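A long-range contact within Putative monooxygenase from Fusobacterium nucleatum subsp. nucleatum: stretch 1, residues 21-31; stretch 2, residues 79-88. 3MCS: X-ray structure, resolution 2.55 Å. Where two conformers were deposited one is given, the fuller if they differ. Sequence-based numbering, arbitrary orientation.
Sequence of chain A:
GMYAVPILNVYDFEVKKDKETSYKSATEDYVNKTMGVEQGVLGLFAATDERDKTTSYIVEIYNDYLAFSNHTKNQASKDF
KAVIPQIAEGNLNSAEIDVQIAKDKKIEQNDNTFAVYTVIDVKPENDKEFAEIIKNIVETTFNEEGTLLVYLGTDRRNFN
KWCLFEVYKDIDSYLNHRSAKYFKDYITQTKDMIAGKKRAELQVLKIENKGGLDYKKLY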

ATOM      1  N   THR A  21      18.342   1.279  12.549  1.00 44.35           N
ATOM      2  CA  THR A  21      17.822   1.958  13.729  1.00 44.23           C
ATOM      3  C   THR A  21      17.315   3.366  13.411  1.00 43.24           C
ATOM      4  O   THR A  21      16.191   3.718  13.774  1.00 42.11           O
ATOM      5  CB  THR A  21      18.861   2.010  14.845  1.00 43.95           C
ATOM      6  OG1 THR A  21      19.071   0.676  15.318  1.00 46.03           O
ATOM      7  CG2 THR A  21      18.380   2.875  16.003  1.00 42.01           C
ATOM      8  N   SER A  22      18.130   4.148  12.713  1.00 42.84           N
ATOM      9  CA  SER A  22      17.754   5.511  12.361  1.00 42.54           C
ATOM     10  C   SER A  22      16.553   5.511  11.452  1.00 42.38           C
ATOM     11  O   SER A  22      15.682   6.370  11.582  1.00 40.60           O
ATOM     12  CB  SER A  22      18.903   6.264  11.699  1.00 42.22           C
ATOM     13  OG  SER A  22      19.880   6.640  12.646  1.00 44.84           O
ATOM     14  N   TYR A  23      16.517   4.552  10.524  1.00 42.49           N
ATOM     15  CA  TYR A  23      15.393   4.414   9.608  1.00 41.53           C
ATOM     16  C   TYR A  23      14.080   4.202  10.364  1.00 40.79           C
ATOM     17  O   TYR A  23      13.114   4.899  10.089  1.00 38.90           O
ATOM     18  CB  TYR A  23      15.653   3.288   8.595  1.00 41.77           C
ATOM     19  CG  TYR A  23      14.425   2.562   8.051  1.00 41.01           C
ATOM     20  CD1 TYR A  23      13.491   3.205   7.247  1.00 40.35           C
ATOM     21  CD2 TYR A  23      14.231   1.205   8.313  1.00 42.24           C
ATOM     22  CE1 TYR A  23      12.376   2.521   6.748  1.00 39.22           C
ATOM     23  CE2 TYR A  23      13.132   0.517   7.816  1.00 40.04           C
ATOM     24  CZ  TYR A  23      12.212   1.177   7.035  1.00 43.06           C
ATOM     25  OH  TYR A  23      11.123   0.476   6.551  1.00 45.89           O
ATOM     26  N   LYS A  24      14.059   3.272  11.324  1.00 41.41           N
ATOM     27  CA  LYS A  24      12.821   2.945  12.066  1.00 44.01           C
ATOM     28  C   LYS A  24      12.313   4.138  12.905  1.00 43.47           C
ATOM     29  O   LYS A  24      11.134   4.440  12.900  1.00 41.95           O
ATOM     30  CB  LYS A  24      12.993   1.665  12.935  1.00 44.12           C
ATOM     31  CG  LYS A  24      13.149   0.362  12.122  1.00 45.54           C
ATOM     32  CD  LYS A  24      13.445  -0.854  12.989  1.00 45.81           C
ATOM     33  N   SER A  25      13.224   4.785  13.618  1.00 42.89           N
ATOM     34  CA  SER A  25      12.926   5.955  14.434  1.00 43.27           C
ATOM     35  C   SER A  25      12.318   7.105  13.640  1.00 43.24           C
ATOM     36  O   SER A  25      11.296   7.683  14.052  1.00 43.41           O
ATOM     37  CB  SER A  25      14.216   6.465  15.101  1.00 43.68           C
ATOM     38  OG  SER A  25      14.192   6.260  16.485  1.00 45.70           O
ATOM     39  N   ALA A  26      12.973   7.442  12.524  1.00 41.72           N
ATOM     40  CA  ALA A  26      12.541   8.527  11.659  1.00 41.37           C
ATOM     41  C   ALA A  26      11.215   8.203  10.973  1.00 42.14           C
ATOM     42  O   ALA A  26      10.387   9.099  10.791  1.00 43.70           O
ATOM     43  CB  ALA A  26      13.606   8.845  10.643  1.00 40.76           C
ATOM     44  N   THR A  27      10.996   6.947  10.590  1.00 42.06           N
ATOM     45  CA  THR A  27       9.724   6.588   9.953  1.00 42.41           C
ATOM     46  C   THR A  27       8.610   6.592  11.003  1.00 42.84           C
ATOM     47  O   THR A  27       7.500   7.040  10.722  1.00 42.20           O
ATOM     48  CB  THR A  27       9.777   5.249   9.256  1.00 41.88           C
ATOM     49  OG1 THR A  27      10.881   5.246   8.368  1.00 38.78           O
ATOM     50  CG2 THR A  27       8.515   5.016   8.456  1.00 42.19           C
ATOM     51  N   GLU A  28       8.898   6.120  12.216  1.00 43.66           N
ATOM     52  CA  GLU A  28       7.898   6.157  13.282  1.00 44.64           C
ATOM     53  C   GLU A  28       7.462   7.605  13.558  1.00 45.76           C
ATOM     54  O   GLU A  28       6.261   7.899  13.584  1.00 46.17           O
ATOM     55  CB  GLU A  28       8.409   5.504  14.573  1.00 44.84           C
ATOM     56  CG  GLU A  28       8.428   3.974  14.553  1.00 48.19           C
ATOM     57  CD  GLU A  28       9.038   3.337  15.814  1.00 48.80           C
ATOM     58  OE1 GLU A  28       9.393   4.061  16.781  1.00 49.95           O
ATOM     59  OE2 GLU A  28       9.167   2.089  15.816  1.00 49.44           O
ATOM     60  N   ASP A  29       8.435   8.497  13.768  1.00 44.86           N
ATOM     61  CA  ASP A  29       8.132   9.902  14.004  1.00 45.45           C
ATOM     62  C   ASP A  29       7.291  10.474  12.862  1.00 45.78           C
ATOM     63  O   ASP A  29       6.312  11.167  13.095  1.00 46.26           O
ATOM     64  CB  ASP A  29       9.408  10.751  14.129  1.00 46.69           C
ATOM     65  CG  ASP A  29      10.261  10.393  15.344  1.00 45.84           C
ATOM     66  OD1 ASP A  29       9.858   9.483  16.101  1.00 45.77           O
ATOM     67  OD2 ASP A  29      11.344  11.032  15.509  1.00 41.06           O
ATOM     68  N   TYR A  30       7.665  10.169  11.628  1.00 46.01           N
ATOM     69  CA  TYR A  30       6.979  10.742  10.467  1.00 44.45           C
ATOM     70  C   TYR A  30       5.531  10.329  10.425  1.00 43.81           C
ATOM     71  O   TYR A  30       4.637  11.169  10.237  1.00 43.69           O
ATOM     72  CB  TYR A  30       7.725  10.336   9.194  1.00 44.54           C
ATOM     73  CG  TYR A  30       7.067  10.666   7.882  1.00 41.53           C
ATOM     74  CD1 TYR A  30       6.895  11.964   7.482  1.00 39.11           C
ATOM     75  CD2 TYR A  30       6.699   9.663   7.002  1.00 41.15           C
ATOM     76  CE1 TYR A  30       6.309  12.263   6.266  1.00 41.23           C
ATOM     77  CE2 TYR A  30       6.133   9.949   5.778  1.00 41.33           C
ATOM     78  CZ  TYR A  30       5.934  11.253   5.416  1.00 39.62           C
ATOM     79  OH  TYR A  30       5.372  11.570   4.197  1.00 36.41           O
ATOM     80  N   VAL A  31       5.293   9.040  10.636  1.00 42.55           N
ATOM     81  CA  VAL A  31       3.927   8.508  10.590  1.00 41.78           C
ATOM     82  C   VAL A  31       3.104   9.073  11.742  1.00 41.34           C
ATOM     83  O   VAL A  31       1.959   9.492  11.534  1.00 40.59           O
ATOM     84  CB  VAL A  31       3.913   6.950  10.573  1.00 40.74           C
ATOM     85  CG1 VAL A  31       2.529   6.432  10.725  1.00 39.95           C
ATOM     86  CG2 VAL A  31       4.536   6.424   9.297  1.00 34.33           C
ATOM     87  N   ASP A  79      10.864  17.293   7.947  1.00 45.18           N
ATOM     88  CA  ASP A  79      11.833  16.651   8.812  1.00 45.30           C
ATOM     89  C   ASP A  79      12.295  15.319   8.248  1.00 45.56           C
ATOM     90  O   ASP A  79      13.495  15.029   8.219  1.00 46.08           O
ATOM     91  CB  ASP A  79      11.270  16.480  10.223  1.00 45.37           C
ATOM     92  CG  ASP A  79      11.233  17.779  10.978  1.00 43.98           C
ATOM     93  OD1 ASP A  79      11.683  18.773  10.384  1.00 39.27           O
ATOM     94  OD2 ASP A  79      10.776  17.804  12.150  1.00 44.70           O
ATOM     95  N   PHE A  80      11.343  14.534   7.764  1.00 45.56           N
ATOM     96  CA  PHE A  80      11.636  13.216   7.198  1.00 44.83           C
ATOM     97  C   PHE A  80      12.455  13.312   5.923  1.00 44.16           C
ATOM     98  O   PHE A  80      13.464  12.648   5.809  1.00 45.99           O
ATOM     99  CB  PHE A  80      10.344  12.460   6.964  1.00 44.29           C
ATOM    100  CG  PHE A  80      10.537  11.041   6.560  1.00 43.36           C
ATOM    101  CD1 PHE A  80      11.200  10.153   7.387  1.00 44.38           C
ATOM    102  CD2 PHE A  80       9.985  10.570   5.386  1.00 44.65           C
ATOM    103  CE1 PHE A  80      11.353   8.823   7.034  1.00 43.12           C
ATOM    104  CE2 PHE A  80      10.142   9.249   5.020  1.00 49.00           C
ATOM    105  CZ  PHE A  80      10.828   8.374   5.852  1.00 45.46           C
ATOM    106  N   LYS A  81      12.062  14.167   4.991  1.00 44.69           N
ATOM    107  CA  LYS A  81      12.849  14.355   3.750  1.00 45.51           C
ATOM    108  C   LYS A  81      14.269  14.874   4.013  1.00 45.51           C
ATOM    109  O   LYS A  81      15.158  14.699   3.172  1.00 44.90           O
ATOM    110  CB  LYS A  81      12.119  15.252   2.745  1.00 46.71           C
ATOM    111  CG  LYS A  81      10.904  14.549   2.069  1.00 44.09           C
ATOM    112  N   ALA A  82      14.473  15.491   5.180  1.00 45.64           N
ATOM    113  CA  ALA A  82      15.793  15.937   5.613  1.00 46.41           C
ATOM    114  C   ALA A  82      16.665  14.751   6.069  1.00 47.36           C
ATOM    115  O   ALA A  82      17.918  14.846   6.074  1.00 47.51           O
ATOM    116  CB  ALA A  82      15.659  16.964   6.757  1.00 46.30           C
ATOM    117  N   VAL A  83      16.012  13.642   6.450  1.00 46.55           N
ATOM    118  CA  VAL A  83      16.720  12.459   6.963  1.00 45.66           C
ATOM    119  C   VAL A  83      16.937  11.367   5.913  1.00 44.86           C
ATOM    120  O   VAL A  83      17.890  10.599   5.997  1.00 44.63           O
ATOM    121  CB  VAL A  83      15.996  11.877   8.214  1.00 45.75           C
ATOM    122  CG1 VAL A  83      16.513  10.506   8.551  1.00 45.71           C
ATOM    123  CG2 VAL A  83      16.174  12.801   9.414  1.00 43.47           C
ATOM    124  N   ILE A  84      16.078  11.310   4.906  1.00 45.06           N
ATOM    125  CA  ILE A  84      16.197  10.275   3.888  1.00 45.80           C
ATOM    126  C   ILE A  84      17.638  10.076   3.376  1.00 45.73           C
ATOM    127  O   ILE A  84      18.153   8.969   3.391  1.00 44.78           O
ATOM    128  CB  ILE A  84      15.210  10.526   2.717  1.00 45.99           C
ATOM    129  CG1 ILE A  84      13.805  10.098   3.118  1.00 47.69           C
ATOM    130  CG2 ILE A  84      15.610   9.750   1.467  1.00 47.24           C
ATOM    131  CD1 ILE A  84      12.758  10.184   1.983  1.00 51.26           C
ATOM    132  N   PRO A  85      18.290  11.142   2.933  1.00 46.81           N
ATOM    133  CA  PRO A  85      19.660  10.974   2.417  1.00 47.45           C
ATOM    134  C   PRO A  85      20.634  10.275   3.379  1.00 46.93           C
ATOM    135  O   PRO A  85      21.492   9.534   2.907  1.00 48.04           O
ATOM    136  CB  PRO A  85      20.109  12.413   2.128  1.00 47.89           C
ATOM    137  CG  PRO A  85      18.830  13.138   1.848  1.00 49.32           C
ATOM    138  CD  PRO A  85      17.803  12.521   2.772  1.00 48.04           C
ATOM    139  N   GLN A  86      20.479  10.493   4.688  1.00 45.23           N
ATOM    140  CA  GLN A  86      21.377   9.871   5.655  0.50 44.80           C
ATOM    141  C   GLN A  86      21.065   8.377   5.878  1.00 45.16           C
ATOM    142  O   GLN A  86      21.938   7.614   6.318  1.00 45.92           O
ATOM    143  CB  GLN A  86      21.342  10.657   6.968  0.50 44.27           C
ATOM    144  CG  GLN A  86      22.014  12.039   6.871  0.50 44.06           C
ATOM    145  CD  GLN A  86      21.764  12.734   5.538  0.50 43.46           C
ATOM    146  OE1 GLN A  86      22.506  12.527   4.569  0.50 32.55           O
ATOM    147  NE2 GLN A  86      20.718  13.569   5.485  0.50 43.76           N
ATOM    148  N   ILE A  87      19.847   7.947   5.552  1.00 43.47           N
ATOM    149  CA  ILE A  87      19.461   6.557   5.759  1.00 43.60           C
ATOM    150  C   ILE A  87      19.143   5.746   4.492  1.00 44.62           C
ATOM    151  O   ILE A  87      18.872   4.544   4.573  1.00 44.88           O
ATOM    152  CB  ILE A  87      18.234   6.501   6.690  1.00 43.46           C
ATOM    153  CG1 ILE A  87      16.990   7.062   5.983  1.00 45.70           C
ATOM    154  CG2 ILE A  87      18.519   7.271   7.967  1.00 41.34           C
ATOM    155  CD1 ILE A  87      15.676   6.832   6.707  1.00 43.89           C
ATOM    156  N   ALA A  88      19.173   6.394   3.329  1.00 44.79           N
ATOM    157  CA  ALA A  88      18.861   5.722   2.073  1.00 43.74           C
ATOM    158  C   ALA A  88      20.122   5.452   1.236  1.00 42.99           C
ATOM    159  O   ALA A  88      20.970   6.322   1.034  1.00 41.76           O
ATOM    160  CB  ALA A  88      17.859   6.537   1.292  1.00 43.02           C
TER

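The two stretches pack as nearly antiparallel helices, their N-to-C directions at 167° and their axes 9.9 Å apart at closest approach. Because the helices run in opposite senses, the start of one stretch meets the end of the other: Tyr-23 lies beside Ile-87 (CA to CA, 6.0 Å) and Tyr-30 beside Phe-80 (CA to CA, 6.2 Å). No hydrogen bond crosses between them, and the contact, which buries 343 Å² in all, rests on van der Waals packing, mostly of side chains but also against backbone atoms of the first helix.

Phe-80 is the largest bump. Its side chain, with chi1 at -172° (t), reaches across to the first helix and settles into a hollow formed by Ala-26, Thr-27 and Tyr-30, three residues brought together by one helical turn. Tyr-30 covers one face of the phenyl ring in an offset stack, with ring centroids 4.4 Å apart and planes inclined by only 13°. The offset brings Tyr-30 CD1 to 3.5 Å from Phe-80 CB, while Tyr-30 CB lies over the face of the Phe-80 ring, 4.2 Å from its centroid. The tyrosine therefore meets its neighbour with both its ring and its methylene group. Ala-26 and Thr-27 complete the hollow. Ala-26 presents its backbone, with O 3.7 Å from Phe-80 CD1, and its methyl lies nearby, Ala-26 CB standing 4.3 Å from Phe-80 CD1. Thr-27 OG1 is 3.8 Å from Phe-80 CE1; this hydroxyl donates a hydrogen bond to Tyr-23 O (OG1 to O, 2.8 Å), so its polar demand is met within its own helix even as it borders an aromatic ring.

The methyl of Ala-26 is itself a low bump. It points toward the second helix and touches Val-83 as well as Phe-80, its CB lying 3.9 Å from Val-83 CG1. These two partners are three residues apart, and the alanine thus links the aromatic end of the contact to the aliphatic one.

At that other end Ile-87 is the protruding residue. With chi1 at 69° (p) and chi2 at 170° (t), its Ile-87 CD1 packs 3.8 Å from Tyr-23 CA and 4.0 Å from Tyr-23 CB, near the plane of the tyrosine ring and at its edge. Its other branch, CG2, lies 3.9 Å from Ser-22 CB, so the isoleucine straddles two consecutive residues. The Tyr-23 CA-to-CB bond points sideways and the end of the side chain leads away from the second helix; Ile-87 meets the CA, CB and near ring edge of Tyr-23. The Tyr-23 OH is hydrogen-bonded elsewhere in the structure.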